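Local atomic coordinates of periplasmic binding protein (Veillonella parvula, PDB entry 4MO9), a protein that probably captures a ferric siderophore or similar metal complex outside the cytoplasmic membrane and passes it to an ABC-type importer. Residues V202-G207 against M261-Y266; M274-E279 against V310-H315; S284-L289 against W364-N369. One frame throughout, in Å; residues are numbered along the deposited sequence.

Contact 1: residues V202-G207 against M261-Y266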
loop_
_atom_site.group_PDB
_atom_site.type_symbol
_atom_site.label_atom_id
_atom_site.label_comp_id
_atom_site.label_asym_id
_atom_site.label_seq_id
_atom_site.Cartn_x
_atom_site.Cartn_y
_atom_site.Cartn_z
ATOM N N VAL A 202 19.119 2.347 -8.902
ATOM C CA VAL A 202 17.884 1.672 -9.279
ATOM C C VAL A 202 16.967 2.556 -10.129
ATOM O O VAL A 202 16.789 3.745 -9.836
ATOM C CB VAL A 202 17.137 1.137 -8.022
ATOM C CG1 VAL A 202 16.833 2.263 -7.042
ATOM C CG2 VAL A 202 15.861 0.421 -8.411
ATOM N N TYR A 203 16.409 1.980 -11.194
ATOM C CA TYR A 203 15.357 2.649 -11.946
ATOM C C TYR A 203 14.009 2.041 -11.552
ATOM O O TYR A 203 13.838 0.817 -11.607
ATOM C CB TYR A 203 15.583 2.551 -13.463
ATOM C CG TYR A 203 14.367 2.977 -14.255
ATOM C CD1 TYR A 203 13.802 4.232 -14.063
ATOM C CD2 TYR A 203 13.766 2.120 -15.167
ATOM C CE1 TYR A 203 12.671 4.629 -14.758
ATOM C CE2 TYR A 203 12.634 2.505 -15.869
ATOM C CZ TYR A 203 12.093 3.764 -15.662
ATOM O OH TYR A 203 10.972 4.165 -16.356
ATOM N N LEU A 204 13.069 2.893 -11.144
ATOM C CA LEU A 204 11.770 2.447 -10.640
ATOM C C LEU A 204 10.674 2.888 -11.597
ATOM O O LEU A 204 10.657 4.040 -12.032
ATOM C CB LEU A 204 11.493 3.065 -9.266
ATOM C CG LEU A 204 12.486 2.843 -8.126
ATOM C CD1 LEU A 204 12.151 3.768 -6.946
ATOM C CD2 LEU A 204 12.450 1.400 -7.667
ATOM N N GLU A 205 9.756 1.989 -11.937
ATOM C CA GLU A 205 8.674 2.379 -12.839
ATOM C C GLU A 205 7.398 1.622 -12.506
ATOM O O GLU A 205 7.444 0.408 -12.261
ATOM C CB GLU A 205 9.049 2.148 -14.314
ATOM C CG GLU A 205 7.982 2.670 -15.296
ATOM C CD GLU A 205 8.208 2.238 -16.745
ATOM O OE1 GLU A 205 9.376 2.235 -17.212
ATOM O OE2 GLU A 205 7.210 1.919 -17.441
ATOM N N VAL A 206 6.273 2.342 -12.475
ATOM C CA VAL A 206 4.962 1.700 -12.396
ATOM C C VAL A 206 4.664 1.137 -13.784
ATOM O O VAL A 206 4.576 1.895 -14.767
ATOM C CB VAL A 206 3.855 2.690 -11.990
ATOM C CG1 VAL A 206 2.565 1.935 -11.660
ATOM C CG2 VAL A 206 4.298 3.493 -10.773
ATOM N N GLY A 207 4.527 -0.185 -13.885
ATOM C CA GLY A 207 4.365 -0.805 -15.192
ATOM C C GLY A 207 2.934 -0.856 -15.698
ATOM O O GLY A 207 2.519 -1.859 -16.286
HETATM N N MSE A 261 13.254 -2.074 -11.337
HETATM C CA MSE A 261 12.077 -2.683 -10.731
HETATM C C MSE A 261 10.827 -2.088 -11.364
HETATM O O MSE A 261 10.639 -0.861 -11.338
HETATM C CB MSE A 261 12.075 -2.475 -9.213
HETATM C CG MSE A 261 11.080 -3.376 -8.494
HETATM SE SE MSE A 261 11.062 -3.092 -6.560
HETATM C CE MSE A 261 12.994 -3.292 -6.297
ATOM N N ILE A 262 10.004 -2.952 -11.964
ATOM C CA ILE A 262 8.762 -2.534 -12.617
ATOM C C ILE A 262 7.570 -2.927 -11.750
ATOM O O ILE A 262 7.365 -4.115 -11.501
ATOM C CB ILE A 262 8.585 -3.220 -13.990
ATOM C CG1 ILE A 262 9.834 -3.045 -14.863
ATOM C CG2 ILE A 262 7.330 -2.693 -14.692
ATOM C CD1 ILE A 262 10.110 -1.607 -15.272
HETATM N N MSE A 263 6.773 -1.959 -11.303
HETATM C CA MSE A 263 5.674 -2.280 -10.383
HETATM C C MSE A 263 4.476 -2.901 -11.123
HETATM O O MSE A 263 4.093 -2.445 -12.213
HETATM C CB MSE A 263 5.258 -1.048 -9.569
HETATM C CG MSE A 263 6.440 -0.316 -8.914
HETATM SE SE MSE A 263 7.651 -1.469 -7.896
HETATM C CE MSE A 263 9.113 -0.186 -7.798
ATOM N N GLY A 264 3.916 -3.965 -10.548
ATOM C CA GLY A 264 2.773 -4.632 -11.142
ATOM C C GLY A 264 1.516 -4.502 -10.301
ATOM O O GLY A 264 1.578 -4.182 -9.107
ATOM N N SER A 265 0.364 -4.726 -10.932
ATOM C CA SER A 265 -0.911 -4.650 -10.228
ATOM C C SER A 265 -1.994 -5.232 -11.113
ATOM O O SER A 265 -1.700 -5.889 -12.115
ATOM C CB SER A 265 -1.258 -3.202 -9.883
ATOM O OG SER A 265 -2.294 -3.158 -8.900
ATOM N N TYR A 266 -3.246 -4.982 -10.745
ATOM C CA TYR A 266 -4.372 -5.449 -11.544
ATOM C C TYR A 266 -4.870 -4.309 -12.433
ATOM O O TYR A 266 -5.586 -3.415 -11.964
ATOM C CB TYR A 266 -5.495 -5.968 -10.630
ATOM C CG TYR A 266 -6.672 -6.549 -11.384
ATOM C CD1 TYR A 266 -6.538 -7.729 -12.104
ATOM C CD2 TYR A 266 -7.911 -5.918 -11.378
ATOM C CE1 TYR A 266 -7.610 -8.271 -12.806
ATOM C CE2 TYR A 266 -8.994 -6.453 -12.080
ATOM C CZ TYR A 266 -8.832 -7.631 -12.786
ATOM O OH TYR A 266 -9.888 -8.176 -13.484
#
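E205 and M263 are bonded through their backbones where strands 202-206 and 261-263 run side by side in the mixed sheet of the C-terminal lobe, a worked example of parallel β pairing in a periplasmic binding protein. Their short axes are inclined by 16°. Four backbone bonds make the ladder: M261 N gives to Y203 O (3.0 Å), E205 N to M261 O (3.0 Å), M263 N to E205 O (2.6 Å) and G207 N to M263 O (2.8 Å). The first three arrive almost head-on to the carbonyl, whereas G207 N reaches a lone pair of M263 O in the carbonyl plane. E205 O also receives a C-H...O contact from I262 CA at 3.2 Å. L204 O turns away from this ladder and is held by the hydroxyl of S217.

Both oxygens of the buried E205 carboxylate have partners. Y203 OH donates to OE1 (2.6 Å) on its anti side, though well out of the carboxylate plane, R296 adds a salt bridge to the same oxygen, and the backbone N of G215 satisfies OE2. On the other face L204 CD2 meets the terminal CE of selenomethionine M263 at 3.7 Å; there helix 224-230 covers L204 and M263, and helix 324-334 covers M261. With CG2 of I262 anti to its backbone N, this methyl settles on G207 CA at 3.6 Å, a spot where any β-carbon on G207 would collide with it.

Contact 2: residues M274-E279 against V310-H315; sequences MRLGFE and VYSAHH
L276 is wedged between S312 and H314, and its two ends meet them differently. CG stands anti to the carbonyl carbon (chi1 -69°), and beyond it CD1 touches S312 OG at 3.3 Å and the backbone where A313 passes into H314, 3.4 Å from A313 C. Its CB instead lies 3.6 Å from H314 CD2. The imidazole presents an edge to the loop: G277 N lies in the ring plane, 3.4 Å from CD2, with G277 CA close to NE2. The positive phi of G277 (111°) and the nearness of the ring leave little room for a side chain at this place. From earlier in the same loop selenomethionine M274, bent at chi2 where SE turns off, adds CE 3.5 Å from S312 OG: two apolar methyls pack against one hydroxyl.

The contact belongs to a β-α-β crossover: the loop containing 274-279 follows strand 259-263 and leads into helix 282-295, after which the chain returns as the adjacent parallel strand 310-313. H314 lies just past that strand, its side chain about 12 Å from the bound trimethylamine oxide, and its ring meets that of W364 with planes about 35° apart. An alanine in place of H314 would probably leave G316 N without its ND1 acceptor and open a gap beside L276 CB, G277 and the indole of W364.

Polar groups in this buried seam find partners elsewhere, S312 OG on I262 O and H314 ND1 on G316 N, which implies that loop and strand are joined by van der Waals fit rather than by directional bonds.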
loop_
_atom_site.group_PDB
_atom_site.type_symbol
_atom_site.label_atom_id
_atom_site.label_comp_id
_atom_site.label_asym_id
_atom_site.label_seq_id
_atom_site.Cartn_x
_atom_site.Cartn_y
_atom_site.Cartn_z
HETATM N N MSE A 274 2.273 -4.850 -16.436
HETATM C CA MSE A 274 2.808 -5.840 -15.508
HETATM C C MSE A 274 1.706 -6.285 -14.557
HETATM O O MSE A 274 1.090 -5.452 -13.885
HETATM C CB MSE A 274 3.952 -5.244 -14.699
HETATM C CG MSE A 274 4.560 -6.222 -13.716
HETATM SE SE MSE A 274 5.252 -7.782 -14.663
HETATM C CE MSE A 274 5.406 -8.898 -13.054
ATOM N N ARG A 275 1.474 -7.596 -14.499
ATOM C CA ARG A 275 0.388 -8.169 -13.703
ATOM C C ARG A 275 0.886 -8.849 -12.422
ATOM O O ARG A 275 1.701 -9.781 -12.471
ATOM C CB ARG A 275 -0.421 -9.171 -14.542
ATOM C CG ARG A 275 -1.528 -9.896 -13.777
ATOM C CD ARG A 275 -2.667 -8.950 -13.345
ATOM N NE ARG A 275 -3.467 -8.516 -14.491
ATOM C CZ ARG A 275 -4.514 -9.190 -14.961
ATOM N NH1 ARG A 275 -4.890 -10.325 -14.379
ATOM N NH2 ARG A 275 -5.183 -8.740 -16.022
ATOM N N LEU A 276 0.384 -8.366 -11.291
ATOM C CA LEU A 276 0.601 -8.985 -9.984
ATOM C C LEU A 276 -0.723 -8.966 -9.229
ATOM O O LEU A 276 -1.673 -8.309 -9.677
ATOM C CB LEU A 276 1.670 -8.226 -9.192
ATOM C CG LEU A 276 3.102 -8.343 -9.743
ATOM C CD1 LEU A 276 4.065 -7.528 -8.863
ATOM C CD2 LEU A 276 3.519 -9.791 -9.796
ATOM N N GLY A 277 -0.792 -9.683 -8.104
ATOM C CA GLY A 277 -1.995 -9.709 -7.279
ATOM C C GLY A 277 -2.702 -11.056 -7.306
ATOM O O GLY A 277 -2.085 -12.087 -7.603
ATOM N N PHE A 278 -4.003 -11.055 -7.013
ATOM C CA PHE A 278 -4.773 -12.301 -6.927
ATOM C C PHE A 278 -5.043 -12.947 -8.274
ATOM O O PHE A 278 -5.286 -14.158 -8.343
ATOM C CB PHE A 278 -6.096 -12.063 -6.192
ATOM C CG PHE A 278 -5.918 -11.770 -4.731
ATOM C CD1 PHE A 278 -5.654 -12.802 -3.830
ATOM C CD2 PHE A 278 -5.995 -10.467 -4.257
ATOM C CE1 PHE A 278 -5.481 -12.535 -2.476
ATOM C CE2 PHE A 278 -5.825 -10.189 -2.904
ATOM C CZ PHE A 278 -5.567 -11.227 -2.012
ATOM N N GLU A 279 -5.020 -12.146 -9.338
ATOM C CA GLU A 279 -5.238 -12.665 -10.685
ATOM C C GLU A 279 -3.934 -12.631 -11.446
ATOM O O GLU A 279 -3.775 -11.855 -12.391
ATOM C CB GLU A 279 -6.266 -11.829 -11.433
ATOM C CG GLU A 279 -7.520 -11.613 -10.653
ATOM C CD GLU A 279 -8.754 -12.036 -11.404
ATOM O OE1 GLU A 279 -8.654 -12.310 -12.624
ATOM O OE2 GLU A 279 -9.826 -12.097 -10.766
ATOM N N VAL A 310 16.412 -7.484 -12.811
ATOM C CA VAL A 310 15.087 -6.939 -13.098
ATOM C C VAL A 310 14.061 -7.599 -12.178
ATOM O O VAL A 310 13.925 -8.837 -12.165
ATOM C CB VAL A 310 14.681 -7.167 -14.567
ATOM C CG1 VAL A 310 13.287 -6.608 -14.826
ATOM C CG2 VAL A 310 15.688 -6.517 -15.492
ATOM N N TYR A 311 13.344 -6.764 -11.425
ATOM C CA TYR A 311 12.434 -7.208 -10.374
ATOM C C TYR A 311 11.068 -6.563 -10.538
ATOM O O TYR A 311 10.891 -5.672 -11.367
ATOM C CB TYR A 311 12.990 -6.809 -9.001
ATOM C CG TYR A 311 14.333 -7.416 -8.702
ATOM C CD1 TYR A 311 15.504 -6.839 -9.183
ATOM C CD2 TYR A 311 14.432 -8.573 -7.956
ATOM C CE1 TYR A 311 16.745 -7.409 -8.928
ATOM C CE2 TYR A 311 15.669 -9.151 -7.691
ATOM C CZ TYR A 311 16.817 -8.564 -8.182
ATOM O OH TYR A 311 18.040 -9.124 -7.911
ATOM N N SER A 312 10.106 -7.004 -9.729
ATOM C CA SER A 312 8.771 -6.416 -9.732
ATOM C C SER A 312 8.122 -6.635 -8.373
ATOM O O SER A 312 8.233 -7.722 -7.805
ATOM C CB SER A 312 7.916 -7.061 -10.838
ATOM O OG SER A 312 6.593 -6.528 -10.818
ATOM N N ALA A 313 7.483 -5.595 -7.836
ATOM C CA ALA A 313 6.723 -5.699 -6.598
ATOM C C ALA A 313 5.346 -5.104 -6.853
ATOM O O ALA A 313 5.190 -4.275 -7.751
ATOM C CB ALA A 313 7.425 -4.956 -5.472
ATOM N N HIS A 314 4.350 -5.525 -6.078
ATOM C CA HIS A 314 2.969 -5.091 -6.284
ATOM C C HIS A 314 2.766 -3.636 -5.837
ATOM O O HIS A 314 3.041 -3.289 -4.679
ATOM C CB HIS A 314 2.006 -6.019 -5.517
ATOM C CG HIS A 314 0.568 -5.867 -5.914
ATOM N ND1 HIS A 314 -0.159 -4.728 -5.644
ATOM C CD2 HIS A 314 -0.275 -6.705 -6.566
ATOM C CE1 HIS A 314 -1.387 -4.868 -6.114
ATOM N NE2 HIS A 314 -1.485 -6.060 -6.675
ATOM N N HIS A 315 2.252 -2.810 -6.750
ATOM C CA HIS A 315 2.054 -1.366 -6.559
ATOM C C HIS A 315 1.129 -1.017 -5.395
ATOM O O HIS A 315 1.193 0.093 -4.848
ATOM C CB HIS A 315 1.506 -0.771 -7.867
ATOM C CG HIS A 315 1.590 0.724 -7.961
ATOM N ND1 HIS A 315 2.681 1.443 -7.524
ATOM C CD2 HIS A 315 0.731 1.627 -8.490
ATOM C CE1 HIS A 315 2.480 2.731 -7.757
ATOM N NE2 HIS A 315 1.306 2.868 -8.347
#

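Contact 3: residues S284-L289 against W364-N369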
loop_
_atom_site.group_PDB
_atom_site.type_symbol
_atom_site.label_atom_id
_atom_site.label_comp_id
_atom_site.label_asym_id
_atom_site.label_seq_id
_atom_site.Cartn_x
_atom_site.Cartn_y
_atom_site.Cartn_z
ATOM N N SER A 284 2.772 -16.083 -16.446
ATOM C CA SER A 284 2.287 -14.832 -17.025
ATOM C C SER A 284 3.104 -13.638 -16.536
ATOM O O SER A 284 3.556 -12.819 -17.334
ATOM C CB SER A 284 0.803 -14.638 -16.692
ATOM O OG SER A 284 0.377 -13.324 -16.985
ATOM N N SER A 285 3.298 -13.545 -15.224
ATOM C CA SER A 285 4.084 -12.454 -14.665
ATOM C C SER A 285 5.519 -12.434 -15.204
ATOM O O SER A 285 6.078 -11.362 -15.429
ATOM C CB SER A 285 4.067 -12.504 -13.138
ATOM O OG SER A 285 2.767 -12.196 -12.648
ATOM N N GLN A 286 6.107 -13.608 -15.417
ATOM C CA GLN A 286 7.439 -13.693 -16.015
ATOM C C GLN A 286 7.451 -13.151 -17.444
ATOM O O GLN A 286 8.348 -12.396 -17.838
ATOM C CB GLN A 286 7.942 -15.144 -16.023
ATOM C CG GLN A 286 8.470 -15.634 -14.673
ATOM C CD GLN A 286 9.808 -15.008 -14.290
ATOM O OE1 GLN A 286 10.523 -14.463 -15.135
ATOM N NE2 GLN A 286 10.154 -15.097 -13.010
ATOM N N ALA A 287 6.457 -13.550 -18.230
ATOM C CA ALA A 287 6.393 -13.124 -19.619
ATOM C C ALA A 287 6.128 -11.622 -19.733
ATOM O O ALA A 287 6.721 -10.953 -20.578
ATOM C CB ALA A 287 5.346 -13.925 -20.376
ATOM N N LEU A 288 5.234 -11.098 -18.892
ATOM C CA LEU A 288 4.933 -9.671 -18.900
ATOM C C LEU A 288 6.161 -8.831 -18.516
ATOM O O LEU A 288 6.429 -7.798 -19.141
ATOM C CB LEU A 288 3.740 -9.357 -17.986
ATOM C CG LEU A 288 2.385 -9.890 -18.477
ATOM C CD1 LEU A 288 1.394 -9.916 -17.323
ATOM C CD2 LEU A 288 1.827 -9.056 -19.618
ATOM N N LEU A 289 6.904 -9.279 -17.505
ATOM C CA LEU A 289 8.127 -8.589 -17.086
ATOM C C LEU A 289 9.184 -8.659 -18.185
ATOM O O LEU A 289 9.771 -7.638 -18.565
ATOM C CB LEU A 289 8.667 -9.198 -15.789
ATOM C CG LEU A 289 9.769 -8.403 -15.085
ATOM C CD1 LEU A 289 9.362 -6.941 -14.978
ATOM C CD2 LEU A 289 10.035 -8.939 -13.669
ATOM N N TRP A 364 3.017 -11.542 -5.776
ATOM C CA TRP A 364 3.176 -10.188 -5.242
ATOM C C TRP A 364 4.580 -9.643 -5.439
ATOM O O TRP A 364 4.809 -8.436 -5.325
ATOM C CB TRP A 364 2.787 -10.177 -3.751
ATOM C CG TRP A 364 1.401 -10.677 -3.572
ATOM C CD1 TRP A 364 1.005 -11.981 -3.416
ATOM C CD2 TRP A 364 0.202 -9.890 -3.597
ATOM N NE1 TRP A 364 -0.375 -12.045 -3.319
ATOM C CE2 TRP A 364 -0.887 -10.776 -3.431
ATOM C CE3 TRP A 364 -0.057 -8.524 -3.735
ATOM C CZ2 TRP A 364 -2.216 -10.331 -3.395
ATOM C CZ3 TRP A 364 -1.372 -8.085 -3.703
ATOM C CH2 TRP A 364 -2.435 -8.984 -3.537
ATOM N N PHE A 365 5.510 -10.543 -5.745
ATOM C CA PHE A 365 6.906 -10.184 -5.954
ATOM C C PHE A 365 7.447 -11.055 -7.069
ATOM O O PHE A 365 6.933 -12.158 -7.311
ATOM C CB PHE A 365 7.722 -10.418 -4.684
ATOM C CG PHE A 365 7.250 -9.609 -3.500
ATOM C CD1 PHE A 365 7.456 -8.230 -3.456
ATOM C CD2 PHE A 365 6.612 -10.225 -2.430
ATOM C CE1 PHE A 365 7.023 -7.479 -2.365
ATOM C CE2 PHE A 365 6.186 -9.479 -1.329
ATOM C CZ PHE A 365 6.395 -8.108 -1.300
HETATM N N MSE A 366 8.486 -10.585 -7.748
HETATM C CA MSE A 366 8.947 -11.310 -8.920
HETATM C C MSE A 366 10.355 -10.930 -9.312
HETATM O O MSE A 366 10.716 -9.752 -9.310
HETATM C CB MSE A 366 8.002 -11.069 -10.095
HETATM C CG MSE A 366 8.637 -11.302 -11.438
HETATM SE SE MSE A 366 7.616 -12.590 -12.424
HETATM C CE MSE A 366 7.833 -14.079 -11.172
ATOM N N HIS A 367 11.141 -11.947 -9.652
ATOM C CA HIS A 367 12.482 -11.758 -10.157
ATOM C C HIS A 367 12.493 -12.372 -11.545
ATOM O O HIS A 367 12.182 -13.553 -11.707
ATOM C CB HIS A 367 13.478 -12.470 -9.248
ATOM C CG HIS A 367 14.904 -12.272 -9.645
ATOM N ND1 HIS A 367 15.333 -11.158 -10.333
ATOM C CD2 HIS A 367 15.996 -13.051 -9.466
ATOM C CE1 HIS A 367 16.633 -11.255 -10.551
ATOM N NE2 HIS A 367 17.060 -12.391 -10.036
HETATM N N MSE A 368 12.820 -11.573 -12.556
HETATM C CA MSE A 368 12.773 -12.062 -13.922
HETATM C C MSE A 368 13.842 -13.124 -14.137
HETATM O O MSE A 368 14.989 -12.961 -13.711
HETATM C CB MSE A 368 12.969 -10.914 -14.910
HETATM C CG MSE A 368 12.924 -11.341 -16.373
HETATM SE SE MSE A 368 13.553 -9.885 -17.477
HETATM C CE MSE A 368 15.475 -10.114 -17.139
ATOM N N ASN A 369 13.457 -14.215 -14.791
ATOM C CA ASN A 369 14.394 -15.278 -15.115
ATOM C C ASN A 369 15.369 -14.831 -16.189
ATOM O O ASN A 369 14.960 -14.223 -17.175
ATOM C CB ASN A 369 13.641 -16.512 -15.598
ATOM C CG ASN A 369 12.782 -17.122 -14.523
ATOM O OD1 ASN A 369 13.108 -17.052 -13.336
ATOM N ND2 ASN A 369 11.671 -17.724 -14.929
#
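S285 meets selenomethionine M366 through its CB, 3.6 Å from the selenium, which also rests against the helix backbone where S285 passes into Q286. The hydroxyl of S285 is engaged elsewhere, on R275 O in the preceding loop.

Q286 carries the polar part of the contact. Its chain is bent at chi2 (-72°), which swings CD round, and the terminal amide reaches the C-terminal strand's end with both of its polar atoms. NE2 donates to H367 O at 2.9 Å, from above the plane of that carbonyl though nearly within the plane of its own amide. OE1 accepts from N369 N at 3.0 Å in a fairly straight bond (166°), its donor somewhat tilted from the carbonyl plane. These two bonds fix the rotation of the amide, and the amide of N369 lies stacked over it with the planes 6° apart, ND2 standing 3.4 Å from Q286 CD. M366 CE lies against NE2 from the opposite side of the amide plane.

This is the α/β layering of the lobe: helix 282-295 crosses the sheet margin, where strand 365-367 runs antiparallel to 310-313 as an outermost strand of the mixed sheet, and the segment axes pass 9.2 Å apart. H367, on the side of the strand turned from the helix, stacks its ring with Y311.

One turn further on, L289 returns to the strand. CG is anti to its backbone N, and CD2 beyond it touches M366 CG at 3.5 Å and M368 CB at 3.7 Å. The L289 and M366 chains slide past one another in opposite directions, while M368 is crossed at a slant.

All three contacts build one mixed sheet and its cover, from inside outwards. Contact 1 is core: two inner parallel strands joined by backbone bonds, with a buried carboxylate that has partners on both oxygens. Contact 2, also buried, adds the next strand, 310-313, and relies on apolar fit; it is tied to contact 1 by a probable hydrogen bond from H315 N to G264 O. Contact 3 lies at the margin, partly exposed, and mixes apolar packing with side-chain amide bonds to the chain end. It shares a strand pairing with contact 2, S312 N probably bonded to M366 O, whereas it reaches contact 1 through L289 CD1 packing on I262 CG1.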